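Local coordinates for protein ribulose bisphosphate carboxylase small chain (Galdieria sulphuraria, PDB 4F0H) that forms the small subunit of the carbon-fixing enzyme Rubisco, packing against large-subunit chains in a sixteen-chain complex and probably stabilising that assembly, at residues 43-46 against 47-50; 67-70 against 71-74; 73-76 against 77-80. All coordinates share one frame; numbering follows the deposited sequence.

Contact 1: residues 43-46 against 47-50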
ATOM      1  N   PRO B  43      26.370  19.382  21.157  1.00  5.96           N
ATOM      2  CA  PRO B  43      27.064  19.151  19.889  1.00  4.38           C
ATOM      3  C   PRO B  43      26.244  19.394  18.662  1.00  7.35           C
ATOM      4  O   PRO B  43      26.830  19.438  17.565  1.00  6.11           O
ATOM      5  CB  PRO B  43      27.375  17.643  19.919  1.00  3.85           C
ATOM      6  CG  PRO B  43      26.394  17.064  20.887  1.00  1.00           C
ATOM      7  CD  PRO B  43      26.201  18.119  21.939  1.00  2.07           C
ATOM      8  N   ARG B  44      24.912  19.534  18.806  1.00  4.25           N
ATOM      9  CA  ARG B  44      24.105  19.850  17.640  1.00  6.54           C
ATOM     10  C   ARG B  44      23.668  21.325  17.662  1.00  9.10           C
ATOM     11  O   ARG B  44      22.779  21.672  16.928  1.00  2.82           O
ATOM     12  CB  ARG B  44      22.864  18.974  17.533  1.00 10.75           C
ATOM     13  CG  ARG B  44      23.111  17.458  17.699  1.00 11.64           C
ATOM     14  CD  ARG B  44      23.664  16.772  16.432  1.00 10.88           C
ATOM     15  NE  ARG B  44      22.799  16.915  15.242  1.00 12.14           N
ATOM     16  CZ  ARG B  44      21.783  16.117  14.902  1.00 11.60           C
ATOM     17  NH1 ARG B  44      21.450  15.064  15.631  1.00 12.45           N
ATOM     18  NH2 ARG B  44      21.093  16.365  13.797  1.00  9.52           N
ATOM     19  N   ASN B  45      24.224  22.131  18.581  1.00  6.36           N
ATOM     20  CA  ASN B  45      23.988  23.570  18.620  1.00  5.00           C
ATOM     21  C   ASN B  45      24.873  24.212  17.563  1.00  7.52           C
ATOM     22  O   ASN B  45      26.012  24.620  17.798  1.00  7.71           O
ATOM     23  CB  ASN B  45      24.205  24.160  20.060  1.00  8.01           C
ATOM     24  CG  ASN B  45      24.082  25.640  20.090  1.00  8.59           C
ATOM     25  OD1 ASN B  45      23.323  26.162  19.343  1.00 12.49           O
ATOM     26  ND2 ASN B  45      24.822  26.326  20.957  1.00  9.94           N
ATOM     27  N   SER B  46      24.362  24.228  16.347  1.00  4.58           N
ATOM     28  CA  SER B  46      25.175  24.544  15.199  1.00  7.16           C
ATOM     29  C   SER B  46      25.524  26.045  15.095  1.00  7.10           C
ATOM     30  O   SER B  46      26.476  26.422  14.423  1.00  3.59           O
ATOM     31  CB  SER B  46      24.357  24.204  13.959  1.00  6.88           C
ATOM     32  OG  SER B  46      24.367  22.833  13.755  1.00 10.22           O
ATOM     33  N   PHE B  47      24.702  26.870  15.728  1.00  4.74           N
ATOM     34  CA  PHE B  47      24.757  28.320  15.568  1.00  5.68           C
ATOM     35  C   PHE B  47      25.105  28.928  16.914  1.00 10.37           C
ATOM     36  O   PHE B  47      24.197  29.317  17.690  1.00 11.10           O
ATOM     37  CB  PHE B  47      23.388  28.814  15.012  1.00  3.09           C
ATOM     38  CG  PHE B  47      23.027  28.133  13.727  1.00  5.07           C
ATOM     39  CD1 PHE B  47      23.832  28.302  12.610  1.00  8.62           C
ATOM     40  CD2 PHE B  47      21.965  27.231  13.636  1.00  5.97           C
ATOM     41  CE1 PHE B  47      23.586  27.568  11.393  1.00  7.50           C
ATOM     42  CE2 PHE B  47      21.747  26.503  12.445  1.00  5.05           C
ATOM     43  CZ  PHE B  47      22.540  26.754  11.300  1.00  5.22           C
ATOM     44  N   TRP B  48      26.405  28.932  17.230  1.00  4.07           N
ATOM     45  CA  TRP B  48      26.870  29.749  18.341  1.00 10.21           C
ATOM     46  C   TRP B  48      26.681  31.221  18.063  1.00  5.19           C
ATOM     47  O   TRP B  48      26.480  31.616  16.958  1.00  8.14           O
ATOM     48  CB  TRP B  48      28.351  29.533  18.572  1.00  8.27           C
ATOM     49  CG  TRP B  48      28.702  28.137  18.977  1.00  6.97           C
ATOM     50  CD1 TRP B  48      27.983  27.004  18.772  1.00  3.81           C
ATOM     51  CD2 TRP B  48      29.912  27.737  19.646  1.00  1.46           C
ATOM     52  NE1 TRP B  48      28.649  25.917  19.339  1.00  3.89           N
ATOM     53  CE2 TRP B  48      29.840  26.355  19.853  1.00  6.05           C
ATOM     54  CE3 TRP B  48      30.997  28.439  20.176  1.00  6.14           C
ATOM     55  CZ2 TRP B  48      30.847  25.638  20.541  1.00  5.41           C
ATOM     56  CZ3 TRP B  48      31.987  27.739  20.834  1.00  5.32           C
ATOM     57  CH2 TRP B  48      31.921  26.347  20.992  1.00  8.17           C
ATOM     58  N   GLU B  49      26.810  32.048  19.089  1.00  7.64           N
ATOM     59  CA  GLU B  49      26.643  33.486  18.906  1.00  7.24           C
ATOM     60  C   GLU B  49      27.883  34.076  18.229  1.00  6.98           C
ATOM     61  O   GLU B  49      29.007  33.621  18.458  1.00 11.19           O
ATOM     62  CB  GLU B  49      26.438  34.179  20.259  1.00  8.15           C
ATOM     63  CG  GLU B  49      25.192  33.708  21.004  1.00 11.85           C
ATOM     64  CD  GLU B  49      23.910  33.735  20.129  1.00 13.59           C
ATOM     65  OE1 GLU B  49      23.555  34.769  19.537  1.00 14.38           O
ATOM     66  OE2 GLU B  49      23.220  32.719  20.087  1.00 14.79           O
ATOM     67  N   MET B  50      27.679  35.096  17.424  1.00  8.95           N
ATOM     68  CA  MET B  50      28.756  35.731  16.658  1.00 11.60           C
ATOM     69  C   MET B  50      29.339  36.874  17.477  1.00  9.85           C
ATOM     70  O   MET B  50      28.580  37.687  17.996  1.00  9.13           O
ATOM     71  CB  MET B  50      28.145  36.362  15.422  1.00  9.98           C
ATOM     72  CG  MET B  50      27.745  35.410  14.347  1.00 15.92           C
ATOM     73  SD  MET B  50      27.416  36.226  12.735  1.00 21.48           S
ATOM     74  CE  MET B  50      29.024  36.170  11.978  1.00 19.48           C
TER
HETATM   75  O   HOH W   1      22.131  26.275  16.907  1.00  9.69           O
HETATM   76  O   HOH W   2      28.654  28.117  15.346  1.00 10.69           O

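Contact 2: residues 67-70 against 71-74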
ATOM      1  N   GLU B  67      40.448  41.047  19.164  1.00 15.08           N
ATOM      2  CA  GLU B  67      39.067  40.618  19.309  1.00 13.38           C
ATOM      3  C   GLU B  67      38.907  39.373  20.131  1.00 13.12           C
ATOM      4  O   GLU B  67      37.947  39.253  20.859  1.00 13.42           O
ATOM      5  CB  GLU B  67      38.449  40.358  17.980  1.00 14.19           C
ATOM      6  CG  GLU B  67      38.375  41.531  17.131  1.00 16.53           C
ATOM      7  CD  GLU B  67      37.525  42.660  17.712  1.00 24.03           C
ATOM      8  OE1 GLU B  67      36.623  42.462  18.597  1.00 25.72           O
ATOM      9  OE2 GLU B  67      37.783  43.792  17.263  1.00 26.02           O
ATOM     10  N   ILE B  68      39.807  38.411  19.989  1.00 14.24           N
ATOM     11  CA  ILE B  68      39.715  37.186  20.805  1.00 14.08           C
ATOM     12  C   ILE B  68      39.763  37.551  22.299  1.00 15.12           C
ATOM     13  O   ILE B  68      38.997  37.048  23.141  1.00 11.48           O
ATOM     14  CB  ILE B  68      40.895  36.230  20.511  1.00 14.61           C
ATOM     15  CG1 ILE B  68      40.827  35.702  19.064  1.00 14.38           C
ATOM     16  CG2 ILE B  68      40.935  35.078  21.531  1.00 13.76           C
ATOM     17  CD1 ILE B  68      41.920  34.663  18.782  1.00 16.12           C
ATOM     18  N   ASN B  69      40.643  38.471  22.620  1.00 13.18           N
ATOM     19  CA  ASN B  69      40.825  38.896  23.989  1.00 13.75           C
ATOM     20  C   ASN B  69      39.713  39.782  24.495  1.00 12.13           C
ATOM     21  O   ASN B  69      39.266  39.649  25.647  1.00 12.21           O
ATOM     22  CB  ASN B  69      42.249  39.458  24.168  1.00 14.65           C
ATOM     23  CG  ASN B  69      43.246  38.320  24.387  1.00 15.29           C
ATOM     24  OD1 ASN B  69      42.997  37.489  25.210  1.00 16.78           O
ATOM     25  ND2 ASN B  69      44.288  38.223  23.582  1.00 19.27           N
ATOM     26  N   ALA B  70      39.227  40.650  23.614  1.00  8.46           N
ATOM     27  CA  ALA B  70      38.010  41.381  23.889  1.00 11.55           C
ATOM     28  C   ALA B  70      36.830  40.387  24.144  1.00 14.97           C
ATOM     29  O   ALA B  70      36.041  40.542  25.109  1.00 11.68           O
ATOM     30  CB  ALA B  70      37.707  42.327  22.702  1.00 12.16           C
ATOM     31  N   CYS B  71      36.719  39.336  23.314  1.00 13.57           N
ATOM     32  CA  CYS B  71      35.616  38.370  23.561  1.00 11.33           C
ATOM     33  C   CYS B  71      35.788  37.656  24.934  1.00 11.56           C
ATOM     34  O   CYS B  71      34.819  37.544  25.714  1.00 12.29           O
ATOM     35  CB  CYS B  71      35.479  37.376  22.444  1.00  7.76           C
ATOM     36  SG  CYS B  71      33.972  36.391  22.601  1.00 13.29           S
ATOM     37  N   ARG B  72      37.000  37.192  25.221  1.00  9.89           N
ATOM     38  CA  ARG B  72      37.289  36.538  26.509  1.00 10.65           C
ATOM     39  C   ARG B  72      36.919  37.417  27.692  1.00 14.49           C
ATOM     40  O   ARG B  72      36.386  36.911  28.687  1.00 16.92           O
ATOM     41  CB  ARG B  72      38.767  36.214  26.613  1.00 10.28           C
ATOM     42  CG  ARG B  72      39.144  34.971  25.847  1.00  9.61           C
ATOM     43  CD  ARG B  72      40.580  35.068  25.485  1.00 13.38           C
ATOM     44  NE  ARG B  72      41.207  33.768  25.316  1.00 12.02           N
ATOM     45  CZ  ARG B  72      42.476  33.605  24.917  1.00 20.28           C
ATOM     46  NH1 ARG B  72      43.263  34.655  24.715  1.00 15.67           N
ATOM     47  NH2 ARG B  72      42.983  32.378  24.750  1.00 22.65           N
ATOM     48  N   LYS B  73      37.150  38.732  27.598  1.00 15.43           N
ATOM     49  CA  LYS B  73      36.833  39.553  28.753  1.00 18.01           C
ATOM     50  C   LYS B  73      35.333  39.694  28.902  1.00 17.52           C
ATOM     51  O   LYS B  73      34.803  39.576  30.014  1.00 18.78           O
ATOM     52  CB  LYS B  73      37.534  40.922  28.775  1.00 20.46           C
ATOM     53  CG  LYS B  73      38.962  40.894  28.295  1.00 30.34           C
ATOM     54  CD  LYS B  73      39.847  39.754  28.930  1.00 35.53           C
ATOM     55  CE  LYS B  73      41.173  39.586  28.146  1.00 37.13           C
ATOM     56  NZ  LYS B  73      41.633  38.174  27.923  1.00 34.36           N
ATOM     57  N   ALA B  74      34.635  39.930  27.800  1.00 16.46           N
ATOM     58  CA  ALA B  74      33.227  40.167  27.884  1.00 12.43           C
ATOM     59  C   ALA B  74      32.492  38.880  28.176  1.00 16.67           C
ATOM     60  O   ALA B  74      31.408  38.959  28.716  1.00 16.97           O
ATOM     61  CB  ALA B  74      32.713  40.733  26.606  1.00 15.34           C
TER

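Contact 3: residues 73-76 against 77-80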
ATOM      1  N   LYS B  73      37.150  38.732  27.598  1.00 15.43           N
ATOM      2  CA  LYS B  73      36.833  39.553  28.753  1.00 18.01           C
ATOM      3  C   LYS B  73      35.333  39.694  28.902  1.00 17.52           C
ATOM      4  O   LYS B  73      34.803  39.576  30.014  1.00 18.78           O
ATOM      5  CB  LYS B  73      37.534  40.922  28.775  1.00 20.46           C
ATOM      6  CG  LYS B  73      38.962  40.894  28.295  1.00 30.34           C
ATOM      7  CD  LYS B  73      39.847  39.754  28.930  1.00 35.53           C
ATOM      8  CE  LYS B  73      41.173  39.586  28.146  1.00 37.13           C
ATOM      9  NZ  LYS B  73      41.633  38.174  27.923  1.00 34.36           N
ATOM     10  N   ALA B  74      34.635  39.930  27.800  1.00 16.46           N
ATOM     11  CA  ALA B  74      33.227  40.167  27.884  1.00 12.43           C
ATOM     12  C   ALA B  74      32.492  38.880  28.176  1.00 16.67           C
ATOM     13  O   ALA B  74      31.408  38.959  28.716  1.00 16.97           O
ATOM     14  CB  ALA B  74      32.713  40.733  26.606  1.00 15.34           C
ATOM     15  N   LYS B  75      33.050  37.721  27.769  1.00 10.37           N
ATOM     16  CA  LYS B  75      32.322  36.445  27.828  1.00 11.51           C
ATOM     17  C   LYS B  75      33.163  35.360  28.500  1.00 12.00           C
ATOM     18  O   LYS B  75      33.285  34.251  27.979  1.00  9.98           O
ATOM     19  CB  LYS B  75      31.953  35.976  26.410  1.00  8.63           C
ATOM     20  CG  LYS B  75      31.268  36.990  25.536  1.00  9.78           C
ATOM     21  CD  LYS B  75      29.851  37.068  25.970  1.00 12.55           C
ATOM     22  CE  LYS B  75      29.115  38.184  25.365  1.00 15.85           C
ATOM     23  NZ  LYS B  75      27.742  38.036  25.907  1.00 15.52           N
ATOM     24  N   SER B  76      33.772  35.668  29.647  1.00 12.37           N
ATOM     25  CA  SER B  76      34.839  34.820  30.135  1.00 12.46           C
ATOM     26  C   SER B  76      34.314  33.463  30.501  1.00 13.07           C
ATOM     27  O   SER B  76      35.102  32.499  30.534  1.00 14.97           O
ATOM     28  CB  SER B  76      35.544  35.400  31.381  1.00 13.79           C
ATOM     29  OG  SER B  76      34.552  35.479  32.443  1.00 20.37           O
ATOM     30  N   ASN B  77      33.045  33.396  30.873  1.00  8.71           N
ATOM     31  CA  ASN B  77      32.443  32.096  31.253  1.00 13.30           C
ATOM     32  C   ASN B  77      31.510  31.447  30.185  1.00  8.54           C
ATOM     33  O   ASN B  77      30.476  30.813  30.487  1.00  9.94           O
ATOM     34  CB  ASN B  77      31.739  32.238  32.588  1.00 13.98           C
ATOM     35  CG  ASN B  77      30.583  33.135  32.506  1.00 15.94           C
ATOM     36  OD1 ASN B  77      30.526  34.039  31.646  1.00 18.29           O
ATOM     37  ND2 ASN B  77      29.612  32.903  33.377  1.00 15.99           N
ATOM     38  N   PHE B  78      31.912  31.631  28.944  1.00 10.55           N
ATOM     39  CA  PHE B  78      31.315  31.024  27.773  1.00  7.13           C
ATOM     40  C   PHE B  78      32.428  30.248  27.123  1.00  8.44           C
ATOM     41  O   PHE B  78      33.607  30.616  27.287  1.00  8.39           O
ATOM     42  CB  PHE B  78      30.934  32.140  26.808  1.00  6.25           C
ATOM     43  CG  PHE B  78      29.649  32.859  27.179  1.00  8.99           C
ATOM     44  CD1 PHE B  78      29.660  33.855  28.179  1.00  5.38           C
ATOM     45  CD2 PHE B  78      28.437  32.554  26.513  1.00  8.30           C
ATOM     46  CE1 PHE B  78      28.475  34.551  28.557  1.00 11.18           C
ATOM     47  CE2 PHE B  78      27.225  33.248  26.873  1.00  8.89           C
ATOM     48  CZ  PHE B  78      27.264  34.252  27.914  1.00  7.85           C
ATOM     49  N   TYR B  79      32.091  29.215  26.349  1.00  7.32           N
ATOM     50  CA  TYR B  79      33.027  28.652  25.328  1.00  5.10           C
ATOM     51  C   TYR B  79      33.119  29.650  24.229  1.00  8.58           C
ATOM     52  O   TYR B  79      32.077  30.290  23.884  1.00  8.61           O
ATOM     53  CB  TYR B  79      32.439  27.370  24.703  1.00  4.84           C
ATOM     54  CG  TYR B  79      32.513  26.223  25.654  1.00  5.33           C
ATOM     55  CD1 TYR B  79      33.610  25.397  25.700  1.00  3.46           C
ATOM     56  CD2 TYR B  79      31.486  26.002  26.560  1.00  2.31           C
ATOM     57  CE1 TYR B  79      33.677  24.414  26.664  1.00  1.00           C
ATOM     58  CE2 TYR B  79      31.547  24.993  27.493  1.00  2.01           C
ATOM     59  CZ  TYR B  79      32.667  24.213  27.553  1.00  1.87           C
ATOM     60  OH  TYR B  79      32.692  23.144  28.484  1.00  4.78           O
ATOM     61  N   ILE B  80      34.314  29.762  23.644  1.00 10.48           N
ATOM     62  CA  ILE B  80      34.609  30.707  22.529  1.00  5.54           C
ATOM     63  C   ILE B  80      35.497  29.938  21.603  1.00  9.28           C
ATOM     64  O   ILE B  80      36.503  29.286  22.046  1.00  6.25           O
ATOM     65  CB  ILE B  80      35.388  31.989  23.054  1.00  6.16           C
ATOM     66  CG1 ILE B  80      34.644  32.637  24.261  1.00  7.49           C
ATOM     67  CG2 ILE B  80      35.723  32.959  21.923  1.00  1.70           C
ATOM     68  CD1 ILE B  80      35.358  33.916  24.857  1.00  4.63           C
TER

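Contact 1: residues 43-46 against 47-50
In the loop that joins strand 32-38 to the short strand 49-50, outermost in this chain's four-stranded antiparallel sheet, Asn45, at the centre of an inverse gamma turn, and Ser46 meet Phe47 and Trp48. The indole of Trp48 presents its pyrrole edge to the backbone carbonyl of Asn45, whose O lies in the ring plane, 3.2 Å from Trp48 CD1. The Asn45 side chain crosses that of Trp48 at about a right angle, with the amide and ring planes 22° apart; Asn45 ND2, 3.9 Å from Trp48 CD1, is hydrogen-bonded to the backbone carbonyl of Asp40. With its CG anti to the backbone N (chi1 175°), Asn45 directs OD1 to water 1, which donates to it and accepts from Phe47 N. A second water links the next pair of residues, donating to Ser46 O at 2.9 Å and accepting from Trp48 N at 3.0 Å. Beyond the loop, Lys81 makes a cation-pi contact with Trp48, while a chain of another protein packs on Ser46 and Phe47. Neighbours in sequence also meet through a CH-pi contact: Ser46 CB stands over the middle of the Phe47 ring, 3.9 Å from its centroid and 13° off the normal.

Contact 2: residues 67-70 against 71-74
Cys71 and Glu67 meet through the backbone of helix 61-74, Cys71 N donating to Glu67 O at 2.7 Å. Cys71 CB also rests against the carbonyl oxygens of Glu67 and Ile68, on a buried side of the helix that packs on Ile35 and Ile80. Arg72 follows, its N bonded to Ile68 O and its chain extended from CG to NE beside Ile68 and Asn69. The CG2 methyl of Ile68 lies over one guanidinium face, offset toward the rim, while Arg72 NH1 donates to Asn69 OD1 at 2.9 Å. This oxygen lies close to the guanidinium plane, yet the donor stands 38° out of the amide carbonyl plane. Arg72 NH1 also forms a salt bridge with Asp16 and NH2 bonds to Val100 O, so several partners fix the guanidinium. Lys73, its N bonded to Asn69 O, curls back at chi2 (-48°) and chi4, bringing NZ to within 3.1 Å of Asn69 OD1. There it donates from the face opposite Arg72 NH1; one amide oxygen is thus held between two cationic groups, which would probably polarise it. Ala74 N closes the series on Ala70 O at 3.1 Å. These successive i to i+4 backbone bonds, with side chains bridging i to i+3 (Asn69-Arg72) and i to i+4 (Asn69-Lys73), are characteristic of an alpha-helix, here packed against the small subunit's antiparallel sheet.

Contact 3: residues 73-76 against 77-80
A bend at chi2 (-77°) turns the aliphatic chain of Lys75 over the ring of Phe78, whose chi1 of -79° sets CG anti to its own carbonyl carbon. Lys75 CD consequently stands above one ring face in a CH-pi contact, 4.1 Å from the centroid of the Phe78 ring and displaced toward the rim. Nearer the backbone, Lys75 CB approaches Phe78 CD1 to 3.6 Å, so CB packs against the ring near CD1 while CD covers its face. The residues belong to a type I beta turn from Lys75 to Phe78, which reverses the chain between helix 61-74 and strand 79-86. Its closing bond runs from Phe78 N to Lys75 O at 3.1 Å; the donor lies well above the carbonyl plane, and the N-H...O angle is 143°. Within the turn, Asn77 ND2 reaches the carboxy-terminal Tyr138 by a hydrogen bond. Phe78 makes an edge-to-face contact with Tyr37, which also packs on Lys75, joining this turn to strand 32-38. Two residues after Phe78, the side chain of Ile80 approaches the turn, its CD1 methyl 3.8 Å from Lys75 O and 4.3 Å from Lys75 CB.

Contact 1 comes first along the chain and leads into strand 49-50; contact 2 occupies the C-terminal end of helix 61-74, and contact 3 begins on the residues where contact 2 ends, turning from that helix into strand 79-86. Contacts 2 and 3 share Lys73 and Ala74, and their centres are about 7 Å apart; Ile80 CD1 packs on Cys71 SG at 3.6 Å, a point where the helix packs on the sheet. Contact 1 lies about 18 Å from contact 2 and 15 Å from contact 3, centre to centre. It touches contact 3 where Trp48 CH2 meets Tyr79 CB at 3.9 Å. Contact 1 borders other subunits, whereas no other protein chain touches contacts 2 and 3.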